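Local coordinates for catechol 1,2-dioxygenase (Pseudomonas putida, PDB 2AZQ), which probably catalyses the ring-opening of catechol with molecular oxygen to cis,cis-muconate, as an intradiol dioxygenase that holds a ferric ion, at residues T235-W247 with Y252-F264. Numbering follows the deposited sequence.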
# COMPACT_ATOMS: atom_id res chain seq x y z
N THR A 235 2.89 -7.59 25.12
CA THR A 235 1.95 -7.99 24.09
C THR A 235 2.32 -9.43 23.86
O THR A 235 3.47 -9.73 23.57
CB THR A 235 2.15 -7.19 22.80
OG1 THR A 235 1.89 -5.83 23.08
CG2 THR A 235 1.21 -7.65 21.69
N THR A 236 1.35 -10.33 24.01
CA THR A 236 1.64 -11.74 23.82
C THR A 236 0.36 -12.52 23.48
O THR A 236 -0.73 -11.95 23.43
CB THR A 236 2.29 -12.34 25.10
OG1 THR A 236 2.76 -13.66 24.83
CG2 THR A 236 1.27 -12.38 26.25
N GLN A 237 0.52 -13.82 23.23
CA GLN A 237 -0.59 -14.73 22.90
C GLN A 237 -0.43 -16.01 23.69
O GLN A 237 0.66 -16.31 24.19
CB GLN A 237 -0.57 -15.13 21.39
CG GLN A 237 -0.98 -14.08 20.38
CD GLN A 237 -0.94 -14.55 18.90
OE1 GLN A 237 -1.01 -15.75 18.60
NE2 GLN A 237 -0.86 -13.59 17.97
N ILE A 238 -1.53 -16.76 23.83
CA ILE A 238 -1.48 -18.11 24.42
C ILE A 238 -1.91 -18.92 23.18
O ILE A 238 -2.95 -18.62 22.61
CB ILE A 238 -2.55 -18.39 25.53
CG1 ILE A 238 -2.27 -17.59 26.80
CG2 ILE A 238 -2.60 -19.88 25.87
CD1 ILE A 238 -3.36 -17.79 27.89
N ASN A 239 -1.11 -19.89 22.73
CA ASN A 239 -1.54 -20.74 21.61
C ASN A 239 -2.03 -22.04 22.21
O ASN A 239 -1.36 -22.60 23.07
CB ASN A 239 -0.38 -21.10 20.71
CG ASN A 239 0.21 -19.94 20.05
OD1 ASN A 239 -0.46 -19.26 19.27
ND2 ASN A 239 1.48 -19.69 20.32
N PHE A 240 -3.16 -22.54 21.74
CA PHE A 240 -3.72 -23.80 22.25
C PHE A 240 -2.97 -25.05 21.88
O PHE A 240 -2.54 -25.21 20.74
CB PHE A 240 -5.17 -23.90 21.83
CG PHE A 240 -6.02 -23.01 22.62
CD1 PHE A 240 -5.59 -21.72 22.86
CD2 PHE A 240 -7.15 -23.49 23.25
CE1 PHE A 240 -6.26 -20.90 23.73
CE2 PHE A 240 -7.84 -22.69 24.13
CZ PHE A 240 -7.38 -21.38 24.38
N ALA A 241 -2.82 -25.94 22.85
CA ALA A 241 -2.07 -27.16 22.58
C ALA A 241 -2.85 -28.12 21.68
O ALA A 241 -4.06 -28.22 21.80
CB ALA A 241 -1.71 -27.83 23.87
N GLY A 242 -2.16 -28.77 20.75
CA GLY A 242 -2.81 -29.75 19.88
C GLY A 242 -3.31 -29.28 18.54
O GLY A 242 -3.71 -30.08 17.69
N ASP A 243 -3.31 -27.97 18.32
CA ASP A 243 -3.76 -27.40 17.06
C ASP A 243 -2.81 -27.85 15.94
O ASP A 243 -1.59 -27.81 16.10
CB ASP A 243 -3.76 -25.88 17.15
CG ASP A 243 -4.54 -25.22 16.04
OD1 ASP A 243 -5.73 -24.92 16.26
OD2 ASP A 243 -3.98 -24.99 14.95
N LYS A 244 -3.39 -28.27 14.82
CA LYS A 244 -2.64 -28.69 13.64
C LYS A 244 -1.53 -27.70 13.30
O LYS A 244 -0.42 -28.11 12.92
CB LYS A 244 -3.58 -28.74 12.43
CG LYS A 244 -3.85 -30.09 11.85
CD LYS A 244 -4.59 -29.93 10.52
CE LYS A 244 -4.99 -31.27 9.91
NZ LYS A 244 -5.65 -31.10 8.58
N TYR A 245 -1.83 -26.40 13.41
CA TYR A 245 -0.86 -25.36 13.06
C TYR A 245 0.03 -24.75 14.15
O TYR A 245 0.80 -23.82 13.85
CB TYR A 245 -1.57 -24.25 12.32
CG TYR A 245 -2.20 -24.73 11.05
CD1 TYR A 245 -3.51 -25.21 11.03
CD2 TYR A 245 -1.46 -24.75 9.87
CE1 TYR A 245 -4.08 -25.70 9.86
CE2 TYR A 245 -2.02 -25.24 8.69
CZ TYR A 245 -3.33 -25.71 8.69
OH TYR A 245 -3.87 -26.15 7.52
N LEU A 246 -0.06 -25.29 15.37
CA LEU A 246 0.71 -24.84 16.51
C LEU A 246 2.09 -24.36 16.08
O LEU A 246 2.52 -23.27 16.41
CB LEU A 246 0.89 -25.98 17.51
CG LEU A 246 0.51 -25.67 18.96
CD1 LEU A 246 1.24 -26.64 19.89
CD2 LEU A 246 0.87 -24.22 19.31
N TRP A 247 2.80 -25.20 15.34
CA TRP A 247 4.14 -24.85 14.87
C TRP A 247 4.23 -24.76 13.36
O TRP A 247 5.17 -25.28 12.78
CB TRP A 247 5.16 -25.88 15.38
CG TRP A 247 5.24 -25.96 16.89
CD1 TRP A 247 4.60 -26.86 17.69
CD2 TRP A 247 5.93 -25.05 17.76
NE1 TRP A 247 4.85 -26.57 19.02
CE2 TRP A 247 5.66 -25.46 19.09
CE3 TRP A 247 6.74 -23.92 17.55
CZ2 TRP A 247 6.18 -24.79 20.21
CZ3 TRP A 247 7.25 -23.26 18.66
CH2 TRP A 247 6.97 -23.69 19.98
N TYR A 252 3.98 -16.79 12.01
CA TYR A 252 5.08 -17.20 12.88
C TYR A 252 5.08 -16.62 14.28
O TYR A 252 6.12 -16.21 14.77
CB TYR A 252 6.41 -16.84 12.23
CG TYR A 252 6.50 -17.19 10.77
CD1 TYR A 252 6.05 -16.32 9.79
CD2 TYR A 252 7.01 -18.42 10.37
CE1 TYR A 252 6.11 -16.68 8.44
CE2 TYR A 252 7.07 -18.78 9.05
CZ TYR A 252 6.63 -17.93 8.08
OH TYR A 252 6.70 -18.33 6.76
N ALA A 253 3.92 -16.59 14.94
CA ALA A 253 3.89 -16.04 16.30
C ALA A 253 4.18 -17.08 17.40
O ALA A 253 4.74 -16.74 18.43
CB ALA A 253 2.55 -15.32 16.57
N THR A 254 3.82 -18.34 17.18
CA THR A 254 4.07 -19.35 18.20
C THR A 254 5.54 -19.45 18.65
O THR A 254 6.46 -19.55 17.84
CB THR A 254 3.57 -20.74 17.73
OG1 THR A 254 4.17 -21.07 16.48
CG2 THR A 254 2.09 -20.73 17.54
N ARG A 255 5.72 -19.39 19.97
CA ARG A 255 7.02 -19.46 20.63
C ARG A 255 6.97 -20.40 21.81
O ARG A 255 5.91 -20.65 22.38
CB ARG A 255 7.43 -18.11 21.22
CG ARG A 255 7.64 -16.98 20.30
CD ARG A 255 8.64 -16.10 20.98
NE ARG A 255 8.87 -14.81 20.35
CZ ARG A 255 9.91 -14.04 20.63
NH1 ARG A 255 10.82 -14.43 21.51
NH2 ARG A 255 10.04 -12.86 20.04
N ASP A 256 8.15 -20.88 22.21
CA ASP A 256 8.23 -21.74 23.38
C ASP A 256 7.84 -20.95 24.62
O ASP A 256 8.21 -19.79 24.79
CB ASP A 256 9.64 -22.30 23.53
CG ASP A 256 9.81 -23.60 22.78
OD1 ASP A 256 9.13 -24.58 23.18
OD2 ASP A 256 10.57 -23.64 21.79
N GLY A 257 7.07 -21.60 25.48
CA GLY A 257 6.65 -20.93 26.69
C GLY A 257 5.38 -20.16 26.47
O GLY A 257 4.89 -19.50 27.38
N LEU A 258 4.85 -20.25 25.25
CA LEU A 258 3.63 -19.55 24.89
C LEU A 258 2.50 -20.50 24.55
O LEU A 258 1.44 -20.09 24.06
CB LEU A 258 3.89 -18.56 23.74
CG LEU A 258 4.58 -17.26 24.19
CD1 LEU A 258 4.60 -16.22 23.04
CD2 LEU A 258 3.81 -16.72 25.39
N ILE A 259 2.73 -21.77 24.81
CA ILE A 259 1.72 -22.78 24.53
C ILE A 259 0.87 -23.12 25.74
O ILE A 259 1.39 -23.48 26.79
CB ILE A 259 2.37 -24.04 23.93
CG1 ILE A 259 3.10 -23.65 22.66
CG2 ILE A 259 1.31 -25.10 23.62
CD1 ILE A 259 3.51 -24.80 21.81
N GLY A 260 -0.43 -22.96 25.60
CA GLY A 260 -1.33 -23.26 26.69
C GLY A 260 -1.66 -24.73 26.65
O GLY A 260 -1.82 -25.32 25.58
N GLU A 261 -1.73 -25.34 27.82
CA GLU A 261 -2.06 -26.75 27.91
C GLU A 261 -3.53 -26.79 28.32
O GLU A 261 -3.90 -26.41 29.43
CB GLU A 261 -1.17 -27.43 28.95
CG GLU A 261 -1.19 -28.93 28.88
CD GLU A 261 -0.83 -29.44 27.49
OE1 GLU A 261 0.28 -29.07 26.99
OE2 GLU A 261 -1.66 -30.20 26.90
N LEU A 262 -4.36 -27.22 27.39
CA LEU A 262 -5.77 -27.26 27.65
C LEU A 262 -6.18 -28.60 28.25
O LEU A 262 -5.69 -29.65 27.83
CB LEU A 262 -6.50 -26.98 26.34
CG LEU A 262 -8.01 -26.99 26.48
CD1 LEU A 262 -8.44 -25.85 27.41
CD2 LEU A 262 -8.64 -26.86 25.11
N ARG A 263 -7.07 -28.56 29.23
CA ARG A 263 -7.55 -29.77 29.90
C ARG A 263 -9.06 -29.87 29.78
O ARG A 263 -9.78 -28.92 30.12
CB ARG A 263 -7.15 -29.78 31.38
CG ARG A 263 -5.75 -29.26 31.58
CD ARG A 263 -5.19 -29.46 33.00
NE ARG A 263 -4.09 -28.52 33.27
CZ ARG A 263 -3.20 -28.62 34.26
NH1 ARG A 263 -3.26 -29.65 35.13
NH2 ARG A 263 -2.27 -27.67 34.41
N PHE A 264 -9.52 -31.00 29.27
CA PHE A 264 -10.94 -31.23 29.12
C PHE A 264 -11.59 -31.99 30.27
O PHE A 264 -11.12 -33.04 30.69
CB PHE A 264 -11.22 -31.94 27.81
CG PHE A 264 -10.96 -31.08 26.62
CD1 PHE A 264 -9.71 -31.06 26.02
CD2 PHE A 264 -11.96 -30.25 26.12
CE1 PHE A 264 -9.47 -30.21 24.92
CE2 PHE A 264 -11.73 -29.40 25.03
CZ PHE A 264 -10.48 -29.38 24.43
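Ile-259 is the bump of this contact: its CD1 branch rises into a hollow walled by the isobutyl group of Leu-246, met tip to tip, and by the indole of Trp-247, which crosses it obliquely. CG1 stands anti to the carbonyl carbon (chi1 -59°), which carries CD1 up to both, while CG2 lies against Ala-241 CB at 4.1 Å. The far rim of the indole (CH2) abuts the start of the Arg-255 to Leu-258 type II turn, with Asp-256 N at the ring edge. On the same face the side chain of Asn-239 crosses that of Thr-254 at about a right angle, its amide end against the methyl CG2. Beneath, a short parallel ladder, Asn-239 with Ile-259 and Phe-240 with Gly-260, is laced by Asn-239 N to Leu-258 O (2.9 Å, 172° at the hydrogen) and Gly-260 N to Asn-239 O (2.7 Å). On the other face, Ile-238 CG2 rests 3.7 Å from Gly-260 CA, over a residue with no side chain, and Phe-240 CD2 meets Leu-262 CD2. Gln-237, hydrogen-bonded to Arg-218, packs against the iron ligands His-221 and His-223, in the metal's second shell. Strand 234-240 lies between antiparallel strand 217-227 and parallel strand 259-265, and strand 281-289 follows beyond the latter.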